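LbaCas13a H328A (C2c2) (Lachnospiraceae bacterium NK4A179, PDB 5WLH) binds a pre-crRNA guide and belongs to the CRISPR-Cas13a enzymes, RNA-guided nucleases that target RNA, here one that cleaves at A. Local coordinates at residues A[508-513]-A[912-917]; A[501-505]-A[920-924]; A[906-911]-A[966-970]. The contacts are given in a common frame with arbitrary orientation. Residues are numbered along the deposited sequence.

Interaction 1 of 3, residues A[508-513]-A[912-917]. With nucleotides of chain B.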
ATOM      1  N   PHE A 508      17.292  -5.258   0.789  1.00 19.42           N
ATOM      2  CA  PHE A 508      17.395  -6.662   0.414  1.00 18.67           C
ATOM      3  C   PHE A 508      18.686  -6.942  -0.339  1.00 22.02           C
ATOM      4  O   PHE A 508      19.273  -8.020  -0.191  1.00 21.27           O
ATOM      5  CB  PHE A 508      16.196  -7.099  -0.435  1.00 18.48           C
ATOM      6  CG  PHE A 508      15.001  -7.514   0.390  1.00 23.08           C
ATOM      7  CD1 PHE A 508      15.007  -8.718   1.086  1.00 24.94           C
ATOM      8  CD2 PHE A 508      13.884  -6.697   0.483  1.00 26.89           C
ATOM      9  CE1 PHE A 508      13.911  -9.105   1.858  1.00 24.43           C
ATOM     10  CE2 PHE A 508      12.776  -7.074   1.259  1.00 23.10           C
ATOM     11  CZ  PHE A 508      12.790  -8.271   1.942  1.00 24.47           C
ATOM     12  N   ALA A 509      19.118  -6.010  -1.183  1.00 19.56           N
ATOM     13  CA  ALA A 509      20.366  -6.219  -1.901  1.00 20.00           C
ATOM     14  C   ALA A 509      21.519  -6.322  -0.918  1.00 21.57           C
ATOM     15  O   ALA A 509      22.390  -7.192  -1.054  1.00 21.26           O
ATOM     16  CB  ALA A 509      20.608  -5.076  -2.890  1.00 23.44           C
ATOM     17  N   ALA A 510      21.525  -5.446   0.090  1.00 22.60           N
ATOM     18  CA  ALA A 510      22.557  -5.500   1.123  1.00 21.20           C
ATOM     19  C   ALA A 510      22.499  -6.818   1.880  1.00 22.20           C
ATOM     20  O   ALA A 510      23.529  -7.461   2.122  1.00 21.60           O
ATOM     21  CB  ALA A 510      22.395  -4.313   2.077  1.00 17.96           C
ATOM     22  N   ARG A 511      21.292  -7.238   2.268  1.00 20.41           N
ATOM     23  CA  ARG A 511      21.126  -8.525   2.933  1.00 22.02           C
ATOM     24  C   ARG A 511      21.686  -9.661   2.084  1.00 25.28           C
ATOM     25  O   ARG A 511      22.461 -10.499   2.572  1.00 24.80           O
ATOM     26  CB  ARG A 511      19.640  -8.767   3.239  1.00 22.48           C
ATOM     27  CG  ARG A 511      19.371 -10.144   3.833  1.00 24.55           C
ATOM     28  CD  ARG A 511      20.224 -10.341   5.095  1.00 24.58           C
ATOM     29  NE  ARG A 511      19.891 -11.580   5.791  1.00 27.32           N
ATOM     30  CZ  ARG A 511      20.355 -11.893   6.994  1.00 36.59           C
ATOM     31  NH1 ARG A 511      21.183 -11.060   7.624  1.00 40.81           N
ATOM     32  NH2 ARG A 511      19.995 -13.031   7.568  1.00 39.60           N
ATOM     33  N   HIS A 512      21.293  -9.721   0.806  1.00 21.89           N
ATOM     34  CA  HIS A 512      21.748 -10.825  -0.029  1.00 22.16           C
ATOM     35  C   HIS A 512      23.262 -10.812  -0.184  1.00 26.03           C
ATOM     36  O   HIS A 512      23.912 -11.853  -0.050  1.00 26.39           O
ATOM     37  CB  HIS A 512      21.047 -10.791  -1.379  1.00 21.40           C
ATOM     38  CG  HIS A 512      19.570 -10.970  -1.257  1.00 22.20           C
ATOM     39  ND1 HIS A 512      18.675 -10.523  -2.203  1.00 25.74           N
ATOM     40  CD2 HIS A 512      18.832 -11.531  -0.273  1.00 25.12           C
ATOM     41  CE1 HIS A 512      17.446 -10.808  -1.810  1.00 22.19           C
ATOM     42  NE2 HIS A 512      17.514 -11.418  -0.641  1.00 27.53           N
ATOM     43  N   LEU A 513      23.845  -9.647  -0.461  1.00 28.00           N
ATOM     44  CA  LEU A 513      25.300  -9.594  -0.591  1.00 27.17           C
ATOM     45  C   LEU A 513      25.979  -9.972   0.718  1.00 26.98           C
ATOM     46  O   LEU A 513      27.028 -10.626   0.716  1.00 29.46           O
ATOM     47  CB  LEU A 513      25.746  -8.203  -1.033  1.00 27.62           C
ATOM     48  CG  LEU A 513      27.267  -7.974  -1.156  1.00 27.54           C
ATOM     49  CD1 LEU A 513      27.936  -9.042  -2.024  1.00 29.90           C
ATOM     50  CD2 LEU A 513      27.518  -6.605  -1.730  1.00 27.06           C
ATOM     51  N   PHE A 912      21.290  -7.796  -7.139  1.00 20.78           N
ATOM     52  CA  PHE A 912      21.406  -8.598  -5.929  1.00 19.44           C
ATOM     53  C   PHE A 912      20.055  -8.989  -5.346  1.00 24.02           C
ATOM     54  O   PHE A 912      19.999  -9.460  -4.209  1.00 26.97           O
ATOM     55  CB  PHE A 912      22.241  -7.852  -4.887  1.00 20.33           C
ATOM     56  CG  PHE A 912      23.701  -8.143  -5.013  1.00 24.06           C
ATOM     57  CD1 PHE A 912      24.237  -9.284  -4.443  1.00 25.24           C
ATOM     58  CD2 PHE A 912      24.516  -7.326  -5.775  1.00 27.91           C
ATOM     59  CE1 PHE A 912      25.565  -9.583  -4.593  1.00 25.34           C
ATOM     60  CE2 PHE A 912      25.860  -7.616  -5.930  1.00 29.85           C
ATOM     61  CZ  PHE A 912      26.384  -8.750  -5.341  1.00 27.95           C
ATOM     62  N   LEU A 913      18.975  -8.816  -6.100  1.00 21.52           N
ATOM     63  CA  LEU A 913      17.656  -9.223  -5.631  1.00 19.08           C
ATOM     64  C   LEU A 913      17.339 -10.641  -6.084  1.00 22.97           C
ATOM     65  O   LEU A 913      17.967 -11.177  -6.986  1.00 24.63           O
ATOM     66  CB  LEU A 913      16.589  -8.270  -6.163  1.00 20.51           C
ATOM     67  CG  LEU A 913      16.726  -6.804  -5.773  1.00 24.80           C
ATOM     68  CD1 LEU A 913      15.636  -5.995  -6.475  1.00 17.62           C
ATOM     69  CD2 LEU A 913      16.639  -6.672  -4.236  1.00 21.31           C
ATOM     70  N   SER A 914      16.344 -11.253  -5.440  1.00 23.10           N
ATOM     71  CA  SER A 914      15.767 -12.455  -6.020  1.00 23.30           C
ATOM     72  C   SER A 914      15.092 -12.089  -7.341  1.00 22.22           C
ATOM     73  O   SER A 914      14.753 -10.922  -7.565  1.00 22.54           O
ATOM     74  CB  SER A 914      14.743 -13.076  -5.069  1.00 22.61           C
ATOM     75  OG  SER A 914      13.587 -12.269  -5.049  1.00 23.08           O
ATOM     76  N   PRO A 915      14.896 -13.069  -8.231  1.00 22.15           N
ATOM     77  CA  PRO A 915      14.172 -12.779  -9.483  1.00 24.29           C
ATOM     78  C   PRO A 915      12.804 -12.181  -9.238  1.00 22.14           C
ATOM     79  O   PRO A 915      12.396 -11.263  -9.952  1.00 21.54           O
ATOM     80  CB  PRO A 915      14.055 -14.150 -10.164  1.00 26.28           C
ATOM     81  CG  PRO A 915      15.125 -14.988  -9.556  1.00 25.90           C
ATOM     82  CD  PRO A 915      15.381 -14.461  -8.172  1.00 20.88           C
ATOM     83  N   ALA A 916      12.075 -12.691  -8.244  1.00 21.13           N
ATOM     84  CA  ALA A 916      10.751 -12.152  -7.967  1.00 24.34           C
ATOM     85  C   ALA A 916      10.844 -10.717  -7.485  1.00 19.95           C
ATOM     86  O   ALA A 916      10.007  -9.883  -7.834  1.00 19.53           O
ATOM     87  CB  ALA A 916      10.034 -13.010  -6.931  1.00 25.72           C
ATOM     88  N   GLN A 917      11.845 -10.423  -6.655  1.00 20.97           N
ATOM     89  CA  GLN A 917      12.011  -9.062  -6.174  1.00 20.36           C
ATOM     90  C   GLN A 917      12.407  -8.130  -7.303  1.00 17.56           C
ATOM     91  O   GLN A 917      11.881  -7.021  -7.402  1.00 19.64           O
ATOM     92  CB  GLN A 917      13.056  -9.009  -5.068  1.00 20.51           C
ATOM     93  CG  GLN A 917      12.533  -9.604  -3.790  1.00 22.31           C
ATOM     94  CD  GLN A 917      13.600  -9.670  -2.767  1.00 23.98           C
ATOM     95  OE1 GLN A 917      14.779  -9.870  -3.096  1.00 22.30           O
ATOM     96  NE2 GLN A 917      13.216  -9.475  -1.512  1.00 29.88           N
TER
ATOM     97  P     U B  35       8.152 -11.876 -16.887  1.00 26.88           P
ATOM     98  OP1   U B  35       8.118 -10.413 -16.666  1.00 27.89           O
ATOM     99  OP2   U B  35       8.558 -12.275 -18.257  1.00 29.32           O
ATOM    100  O5'   U B  35       9.100 -12.590 -15.841  1.00 23.09           O
ATOM    101  C5'   U B  35      10.502 -12.589 -15.995  1.00 22.91           C
ATOM    102  C4'   U B  35      11.116 -13.437 -14.920  1.00 24.40           C
ATOM    103  O4'   U B  35      10.823 -12.865 -13.625  1.00 25.77           O
ATOM    104  C3'   U B  35      10.554 -14.842 -14.834  1.00 23.58           C
ATOM    105  O3'   U B  35      11.162 -15.685 -15.785  1.00 26.39           O
ATOM    106  C2'   U B  35      10.841 -15.236 -13.392  1.00 24.15           C
ATOM    107  O2'   U B  35      12.169 -15.708 -13.255  1.00 26.17           O
ATOM    108  C1'   U B  35      10.707 -13.887 -12.663  1.00 25.19           C
ATOM    109  N1    U B  35       9.390 -13.764 -12.001  1.00 24.76           N
ATOM    110  C2    U B  35       9.286 -14.354 -10.762  1.00 27.72           C
ATOM    111  O2    U B  35      10.217 -14.915 -10.213  1.00 28.28           O
ATOM    112  N3    U B  35       8.059 -14.246 -10.177  1.00 28.35           N
ATOM    113  C4    U B  35       6.939 -13.643 -10.708  1.00 29.69           C
ATOM    114  O4    U B  35       5.902 -13.659 -10.044  1.00 26.59           O
ATOM    115  C5    U B  35       7.118 -13.062 -12.000  1.00 25.20           C
ATOM    116  C6    U B  35       8.315 -13.137 -12.594  1.00 23.61           C
TER

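Interaction 2 of 3, residues A[501-505]-A[920-924]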
ATOM      1  N   GLU A 501       9.727   2.282  -2.208  1.00 15.66           N
ATOM      2  CA  GLU A 501       9.872   0.948  -2.776  1.00 19.51           C
ATOM      3  C   GLU A 501      11.337   0.619  -3.040  1.00 18.54           C
ATOM      4  O   GLU A 501      11.788  -0.503  -2.771  1.00 19.48           O
ATOM      5  CB  GLU A 501       9.044   0.840  -4.057  1.00 20.56           C
ATOM      6  CG  GLU A 501       7.524   0.942  -3.802  1.00 20.27           C
ATOM      7  CD  GLU A 501       6.748   1.695  -4.898  1.00 23.52           C
ATOM      8  OE1 GLU A 501       7.342   2.054  -5.928  1.00 22.41           O
ATOM      9  OE2 GLU A 501       5.527   1.926  -4.715  1.00 23.04           O
ATOM     10  N   THR A 502      12.095   1.582  -3.578  1.00 19.14           N
ATOM     11  CA  THR A 502      13.509   1.352  -3.853  1.00 19.58           C
ATOM     12  C   THR A 502      14.290   1.143  -2.568  1.00 21.03           C
ATOM     13  O   THR A 502      15.220   0.330  -2.525  1.00 20.95           O
ATOM     14  CB  THR A 502      14.075   2.536  -4.653  1.00 23.25           C
ATOM     15  OG1 THR A 502      13.327   2.665  -5.866  1.00 23.93           O
ATOM     16  CG2 THR A 502      15.557   2.326  -5.004  1.00 27.82           C
ATOM     17  N   ALA A 503      13.902   1.845  -1.500  1.00 20.34           N
ATOM     18  CA  ALA A 503      14.608   1.704  -0.233  1.00 21.06           C
ATOM     19  C   ALA A 503      14.527   0.273   0.271  1.00 18.67           C
ATOM     20  O   ALA A 503      15.476  -0.236   0.880  1.00 19.60           O
ATOM     21  CB  ALA A 503      14.027   2.667   0.801  1.00 23.24           C
ATOM     22  N   VAL A 504      13.392  -0.384   0.034  1.00 17.31           N
ATOM     23  CA  VAL A 504      13.215  -1.765   0.456  1.00 17.75           C
ATOM     24  C   VAL A 504      14.206  -2.658  -0.274  1.00 17.70           C
ATOM     25  O   VAL A 504      14.867  -3.506   0.334  1.00 19.29           O
ATOM     26  CB  VAL A 504      11.760  -2.202   0.191  1.00 21.21           C
ATOM     27  CG1 VAL A 504      11.612  -3.735   0.285  1.00 20.61           C
ATOM     28  CG2 VAL A 504      10.808  -1.473   1.146  1.00 22.01           C
ATOM     29  N   TYR A 505      14.357  -2.443  -1.584  1.00 18.91           N
ATOM     30  CA  TYR A 505      15.241  -3.289  -2.382  1.00 20.07           C
ATOM     31  C   TYR A 505      16.703  -3.027  -2.065  1.00 18.01           C
ATOM     32  O   TYR A 505      17.500  -3.974  -2.088  1.00 21.78           O
ATOM     33  CB  TYR A 505      14.961  -3.094  -3.873  1.00 15.52           C
ATOM     34  CG  TYR A 505      13.571  -3.557  -4.187  1.00 23.44           C
ATOM     35  CD1 TYR A 505      13.151  -4.831  -3.812  1.00 27.44           C
ATOM     36  CD2 TYR A 505      12.656  -2.707  -4.777  1.00 25.35           C
ATOM     37  CE1 TYR A 505      11.858  -5.262  -4.065  1.00 29.65           C
ATOM     38  CE2 TYR A 505      11.367  -3.122  -5.022  1.00 27.15           C
ATOM     39  CZ  TYR A 505      10.973  -4.389  -4.666  1.00 29.74           C
ATOM     40  OH  TYR A 505       9.679  -4.799  -4.917  1.00 38.06           O
ATOM     41  N   HIS A 920       9.369  -7.368  -9.223  1.00 17.34           N
ATOM     42  CA  HIS A 920       8.565  -6.386  -8.496  1.00 19.97           C
ATOM     43  C   HIS A 920       9.154  -4.982  -8.617  1.00 19.10           C
ATOM     44  O   HIS A 920       8.420  -4.005  -8.819  1.00 18.65           O
ATOM     45  CB  HIS A 920       8.475  -6.765  -7.016  1.00 23.93           C
ATOM     46  CG  HIS A 920       7.552  -7.902  -6.712  1.00 28.37           C
ATOM     47  ND1 HIS A 920       6.352  -8.091  -7.363  1.00 30.91           N
ATOM     48  CD2 HIS A 920       7.634  -8.886  -5.782  1.00 29.95           C
ATOM     49  CE1 HIS A 920       5.748  -9.158  -6.872  1.00 35.43           C
ATOM     50  NE2 HIS A 920       6.502  -9.656  -5.908  1.00 34.91           N
ATOM     51  N   MET A 921      10.473  -4.857  -8.459  1.00 22.39           N
ATOM     52  CA  MET A 921      11.122  -3.561  -8.623  1.00 18.74           C
ATOM     53  C   MET A 921      10.860  -2.992 -10.007  1.00 20.45           C
ATOM     54  O   MET A 921      10.524  -1.817 -10.146  1.00 21.33           O
ATOM     55  CB  MET A 921      12.629  -3.684  -8.377  1.00 20.83           C
ATOM     56  CG  MET A 921      13.371  -2.360  -8.394  1.00 26.10           C
ATOM     57  SD  MET A 921      15.121  -2.714  -8.075  1.00 28.37           S
ATOM     58  CE  MET A 921      15.700  -1.139  -7.452  1.00 30.50           C
ATOM     59  N   LEU A 922      10.964  -3.825 -11.040  1.00 20.38           N
ATOM     60  CA  LEU A 922      10.655  -3.363 -12.385  1.00 19.25           C
ATOM     61  C   LEU A 922       9.205  -2.903 -12.483  1.00 17.74           C
ATOM     62  O   LEU A 922       8.914  -1.875 -13.111  1.00 20.39           O
ATOM     63  CB  LEU A 922      10.938  -4.481 -13.385  1.00 21.40           C
ATOM     64  CG  LEU A 922      10.905  -4.117 -14.859  1.00 23.31           C
ATOM     65  CD1 LEU A 922      11.751  -2.859 -15.129  1.00 22.99           C
ATOM     66  CD2 LEU A 922      11.420  -5.317 -15.653  1.00 26.95           C
ATOM     67  N   GLY A 923       8.292  -3.640 -11.857  1.00 18.96           N
ATOM     68  CA  GLY A 923       6.892  -3.251 -11.873  1.00 20.19           C
ATOM     69  C   GLY A 923       6.654  -1.911 -11.192  1.00 17.06           C
ATOM     70  O   GLY A 923       5.829  -1.118 -11.639  1.00 20.35           O
ATOM     71  N   PHE A 924       7.385  -1.637 -10.104  1.00 18.90           N
ATOM     72  CA  PHE A 924       7.243  -0.353  -9.428  1.00 19.37           C
ATOM     73  C   PHE A 924       7.752   0.785 -10.309  1.00 19.78           C
ATOM     74  O   PHE A 924       7.194   1.888 -10.311  1.00 18.60           O
ATOM     75  CB  PHE A 924       8.002  -0.378  -8.101  1.00 19.04           C
ATOM     76  CG  PHE A 924       7.255  -1.084  -6.991  1.00 18.55           C
ATOM     77  CD1 PHE A 924       5.939  -0.766  -6.731  1.00 20.64           C
ATOM     78  CD2 PHE A 924       7.880  -2.057  -6.217  1.00 21.82           C
ATOM     79  CE1 PHE A 924       5.239  -1.431  -5.706  1.00 24.66           C
ATOM     80  CE2 PHE A 924       7.190  -2.705  -5.196  1.00 21.42           C
ATOM     81  CZ  PHE A 924       5.885  -2.377  -4.942  1.00 23.46           C
TER
HETATM   82  O   HOH W   1       6.173   3.081  -8.027  1.00 21.75           O

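Interaction 3 of 3, residues A[906-911]-A[966-970]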
ATOM      1  N   TRP A 906      21.492   1.402  -9.825  1.00 23.11           N
ATOM      2  CA  TRP A 906      20.315   0.606 -10.177  1.00 22.22           C
ATOM      3  C   TRP A 906      20.725  -0.799 -10.577  1.00 24.33           C
ATOM      4  O   TRP A 906      20.047  -1.779 -10.250  1.00 21.88           O
ATOM      5  CB  TRP A 906      19.543   1.255 -11.323  1.00 19.91           C
ATOM      6  CG  TRP A 906      18.806   2.456 -10.915  1.00 23.33           C
ATOM      7  CD1 TRP A 906      19.190   3.752 -11.098  1.00 27.60           C
ATOM      8  CD2 TRP A 906      17.547   2.500 -10.236  1.00 23.92           C
ATOM      9  NE1 TRP A 906      18.243   4.604 -10.579  1.00 29.49           N
ATOM     10  CE2 TRP A 906      17.221   3.859 -10.048  1.00 29.12           C
ATOM     11  CE3 TRP A 906      16.662   1.522  -9.774  1.00 28.91           C
ATOM     12  CZ2 TRP A 906      16.055   4.267  -9.407  1.00 31.63           C
ATOM     13  CZ3 TRP A 906      15.497   1.928  -9.147  1.00 30.98           C
ATOM     14  CH2 TRP A 906      15.204   3.287  -8.970  1.00 32.15           C
ATOM     15  N   TYR A 907      21.830  -0.904 -11.306  1.00 23.23           N
ATOM     16  CA  TYR A 907      22.361  -2.196 -11.697  1.00 21.06           C
ATOM     17  C   TYR A 907      22.664  -3.066 -10.492  1.00 20.63           C
ATOM     18  O   TYR A 907      22.112  -4.164 -10.353  1.00 23.02           O
ATOM     19  CB  TYR A 907      23.616  -1.983 -12.536  1.00 22.51           C
ATOM     20  CG  TYR A 907      24.364  -3.249 -12.848  1.00 25.01           C
ATOM     21  CD1 TYR A 907      23.695  -4.400 -13.264  1.00 25.51           C
ATOM     22  CD2 TYR A 907      25.755  -3.280 -12.770  1.00 25.03           C
ATOM     23  CE1 TYR A 907      24.402  -5.564 -13.561  1.00 24.31           C
ATOM     24  CE2 TYR A 907      26.463  -4.422 -13.066  1.00 26.41           C
ATOM     25  CZ  TYR A 907      25.789  -5.561 -13.475  1.00 26.68           C
ATOM     26  OH  TYR A 907      26.508  -6.702 -13.777  1.00 30.14           O
ATOM     27  N   ILE A 908      23.569  -2.611  -9.621  1.00 19.38           N
ATOM     28  CA  ILE A 908      24.008  -3.468  -8.523  1.00 21.10           C
ATOM     29  C   ILE A 908      22.857  -3.760  -7.563  1.00 21.63           C
ATOM     30  O   ILE A 908      22.700  -4.892  -7.103  1.00 20.21           O
ATOM     31  CB  ILE A 908      25.212  -2.841  -7.799  1.00 22.26           C
ATOM     32  CG1 ILE A 908      26.411  -2.787  -8.756  1.00 24.44           C
ATOM     33  CG2 ILE A 908      25.566  -3.630  -6.532  1.00 23.45           C
ATOM     34  CD1 ILE A 908      26.836  -4.195  -9.273  1.00 29.59           C
ATOM     35  N   VAL A 909      22.036  -2.756  -7.238  1.00 18.42           N
ATOM     36  CA  VAL A 909      20.947  -3.011  -6.297  1.00 18.77           C
ATOM     37  C   VAL A 909      19.976  -4.039  -6.872  1.00 21.45           C
ATOM     38  O   VAL A 909      19.648  -5.030  -6.211  1.00 19.58           O
ATOM     39  CB  VAL A 909      20.238  -1.702  -5.902  1.00 20.57           C
ATOM     40  CG1 VAL A 909      18.932  -2.001  -5.150  1.00 19.62           C
ATOM     41  CG2 VAL A 909      21.146  -0.895  -5.002  1.00 21.65           C
ATOM     42  N   SER A 910      19.531  -3.844  -8.118  1.00 19.57           N
ATOM     43  CA  SER A 910      18.561  -4.791  -8.672  1.00 20.85           C
ATOM     44  C   SER A 910      19.197  -6.152  -8.900  1.00 24.39           C
ATOM     45  O   SER A 910      18.532  -7.185  -8.748  1.00 19.40           O
ATOM     46  CB  SER A 910      17.966  -4.265  -9.979  1.00 21.41           C
ATOM     47  OG  SER A 910      18.937  -4.212 -11.011  1.00 23.95           O
ATOM     48  N   ARG A 911      20.491  -6.168  -9.217  1.00 21.97           N
ATOM     49  CA  ARG A 911      21.154  -7.420  -9.556  1.00 23.00           C
ATOM     50  C   ARG A 911      21.259  -8.347  -8.354  1.00 20.94           C
ATOM     51  O   ARG A 911      21.326  -9.567  -8.527  1.00 22.06           O
ATOM     52  CB  ARG A 911      22.545  -7.128 -10.133  1.00 22.31           C
ATOM     53  CG  ARG A 911      23.222  -8.337 -10.764  1.00 24.18           C
ATOM     54  CD  ARG A 911      22.489  -8.840 -11.986  1.00 23.64           C
ATOM     55  NE  ARG A 911      23.229  -9.951 -12.586  1.00 25.54           N
ATOM     56  CZ  ARG A 911      23.068 -11.234 -12.257  1.00 28.14           C
ATOM     57  NH1 ARG A 911      22.174 -11.602 -11.343  1.00 25.70           N
ATOM     58  NH2 ARG A 911      23.805 -12.156 -12.854  1.00 27.86           N
ATOM     59  N   VAL A 966      18.180  -1.850 -17.384  1.00 21.68           N
ATOM     60  CA  VAL A 966      19.118  -2.391 -16.410  1.00 22.93           C
ATOM     61  C   VAL A 966      18.410  -3.350 -15.469  1.00 25.09           C
ATOM     62  O   VAL A 966      18.886  -4.463 -15.213  1.00 22.75           O
ATOM     63  CB  VAL A 966      19.792  -1.256 -15.629  1.00 23.70           C
ATOM     64  CG1 VAL A 966      20.510  -1.828 -14.453  1.00 24.78           C
ATOM     65  CG2 VAL A 966      20.770  -0.488 -16.542  1.00 23.04           C
ATOM     66  N   ILE A 967      17.282  -2.915 -14.903  1.00 22.05           N
ATOM     67  CA  ILE A 967      16.568  -3.795 -13.983  1.00 18.08           C
ATOM     68  C   ILE A 967      16.115  -5.051 -14.704  1.00 20.15           C
ATOM     69  O   ILE A 967      16.212  -6.156 -14.167  1.00 20.62           O
ATOM     70  CB  ILE A 967      15.380  -3.072 -13.335  1.00 17.40           C
ATOM     71  CG1 ILE A 967      15.846  -1.838 -12.571  1.00 22.31           C
ATOM     72  CG2 ILE A 967      14.662  -4.035 -12.364  1.00 21.87           C
ATOM     73  CD1 ILE A 967      14.699  -1.109 -11.869  1.00 23.51           C
ATOM     74  N   ASP A 968      15.603  -4.893 -15.930  1.00 21.94           N
ATOM     75  CA  ASP A 968      15.170  -6.037 -16.726  1.00 21.24           C
ATOM     76  C   ASP A 968      16.314  -7.018 -16.941  1.00 23.78           C
ATOM     77  O   ASP A 968      16.114  -8.244 -16.884  1.00 23.83           O
ATOM     78  CB  ASP A 968      14.606  -5.549 -18.059  1.00 25.32           C
ATOM     79  CG  ASP A 968      14.275  -6.691 -19.007  1.00 30.82           C
ATOM     80  OD1 ASP A 968      13.161  -7.236 -18.914  1.00 29.46           O
ATOM     81  OD2 ASP A 968      15.142  -7.049 -19.839  1.00 30.14           O
ATOM     82  N   LEU A 969      17.527  -6.499 -17.165  1.00 23.35           N
ATOM     83  CA  LEU A 969      18.695  -7.369 -17.267  1.00 23.37           C
ATOM     84  C   LEU A 969      18.876  -8.160 -15.981  1.00 22.23           C
ATOM     85  O   LEU A 969      19.101  -9.374 -16.019  1.00 22.05           O
ATOM     86  CB  LEU A 969      19.946  -6.544 -17.604  1.00 21.97           C
ATOM     87  CG  LEU A 969      21.281  -7.292 -17.526  1.00 25.42           C
ATOM     88  CD1 LEU A 969      22.222  -6.904 -18.673  1.00 26.90           C
ATOM     89  CD2 LEU A 969      21.973  -7.062 -16.171  1.00 26.60           C
ATOM     90  N   SER A 970      18.697  -7.504 -14.828  1.00 20.80           N
ATOM     91  CA  SER A 970      18.783  -8.204 -13.553  1.00 22.05           C
ATOM     92  C   SER A 970      17.681  -9.247 -13.399  1.00 21.69           C
ATOM     93  O   SER A 970      17.944 -10.371 -12.953  1.00 23.06           O
ATOM     94  CB  SER A 970      18.733  -7.191 -12.403  1.00 22.21           C
ATOM     95  OG  SER A 970      19.952  -6.490 -12.331  1.00 23.17           O
TER

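Interaction 1 of 3, residues A[508-513]-A[912-917]
A turn between two helices can be docked on a third through one backbone carbonyl that the end of a helix leaves available, and Phe912 illustrates the principle. It is the first residue to leave helical geometry after helix 901-911, and it buries far more surface here than any other residue. Its CB meets Ala509 CB at 3.8 Å, while the ring reaches Leu513, with Phe912 CE1 3.5 Å from Leu513 CD1 and an off-centre CH-pi contact from Leu513 CB. Tyr566 and Phe567 pack against the same ring. The carbonyl oxygen is met by His512, whose ND1 donates a short hydrogen bond of 2.6 Å to Phe912 O, near the plane of the imidazole. Next to it, His512 CE1 lies 3.1 Å from Gln917 OE1, again at the ring edge. Gln917 is the third main contributor: its amide spans the gap, with NE2 over one face of Phe508, 3.2 Å from Phe508 CD1. Elsewhere on Phe508, Leu913 CD2 packs 3.9 Å from Phe508 CB. Gln917 OE1 also accepts from Ser914 N at 3.1 Å, and Gln917 N donates to Ser914 OG at 3.0 Å. This reciprocal pair is a capping box at the start of helix 915-941, with Ser914 as N-cap, in a short turn joining two helices; nucleotide U35 of the pre-crRNA (chain B) lies close to that helix start, its O2 3.5 Å from Ala916 N.

Interaction 2 of 3, residues A[501-505]-A[920-924]
Where the axes of segments 501-505 and 920-924 run antiparallel and approach to 10.5 Å, long side chains must fill the space between them, and their rotamers decide how. Tyr505, in the m rotamer, sends its ring across to helix 915-941. Met921 answers with a fully extended ttt chain that runs along the ring: Met921 CB sits over the face, 3.6 Å from Tyr505 CE2, and the sulfur makes an oblique Met-aromatic contact 4.8 Å from the ring centroid. At its tip, Met921 CE comes within 4.2 Å of Thr502 CG2; the Thr502 hydroxyl itself bonds back to Leu498 O of its own helix. The phenol oxygen, Tyr505 OH, touches His920 CB at 3.1 Å and the edge of the Phe924 ring at CE2, 3.3 Å away. Phe924 and Glu501 both have m chi1 values; that of Glu501 puts its CG squarely over the Phe924 face, 3.6 Å from the centroid, and chi2, between wells, turns the carboxylate on towards a water. This water donates hydrogen bonds to Glu501 OE1 (2.6 Å) and Phe924 O (2.8 Å), bridging the helices; no direct hydrogen bond crosses the pair. Helix 1106-1145 packs on helix 486-517 through Ala503 and Val504, while Met921 and Leu922 meet helices 901-911 and 960-974.

Interaction 3 of 3, residues A[906-911]-A[966-970]
Small side chains let helices come close, and the pairing of helix 901-911 with helix 960-974 is a clear case: the axes of the two segments approach to 8.5 Å and run 29° from parallel. Trp906 opens the contact, its CE3 3.9 Å from Ile967 CD1, while Trp906 C lies 4.0 Å from Val966 CG1. On Tyr907 the same methyl, Val966 CG1, fits tightly against the backbone, 3.3 Å from Tyr907 CA, and farther out Tyr907 CE1 meets Leu969 CD2 at 3.9 Å; the phenol oxygen hydrogen-bonds to Glu631. The surroundings are those of an all-helical bundle, consistent with the HEPN nuclease domains of the Cas13a family: Trp906 also leans on Phe607, which falls within an R-x4-H sequence of the kind that marks HEPN active sites, and helix 915-941 covers both partners, with Met921 against Trp906, Ser910 and Ile967. Next in line facing the second helix is Ser910, whose p rotamer turns OG back to donate to Trp906 O at 2.8 Å. That oxygen, Ser910 OG, accepts in turn from Ser970 OG, also at 2.8 Å, giving a directed relay through an otherwise largely apolar interface. Arg911 ends the segment at the nearest backbone approach, its CA 4.7 Å from Ser970 CA and 3.2 Å from Ser970 OG, while its guanidinium pairs with Glu631.

Interactions 1 and 3 are buried throughout, whereas interaction 2 lies only partly in the interior, and the chemistry follows. Each buried contact closes with a direct hydrogen bond, histidine to carbonyl in interaction 1 and serine to serine in interaction 3; interaction 2 uses a water instead and relies on ring faces. Interactions 1 and 2 join the same two helices, 486-517 and 915-941, at successive levels, and Leu913 packs against both Tyr505 and Met921. Interaction 3 holds the neighbouring helix 901-911, which connects to helix 915-941 through the turn used in interaction 1. Met921 bridges to it, with Met921 CE 3.5 Å from Trp906 CZ3.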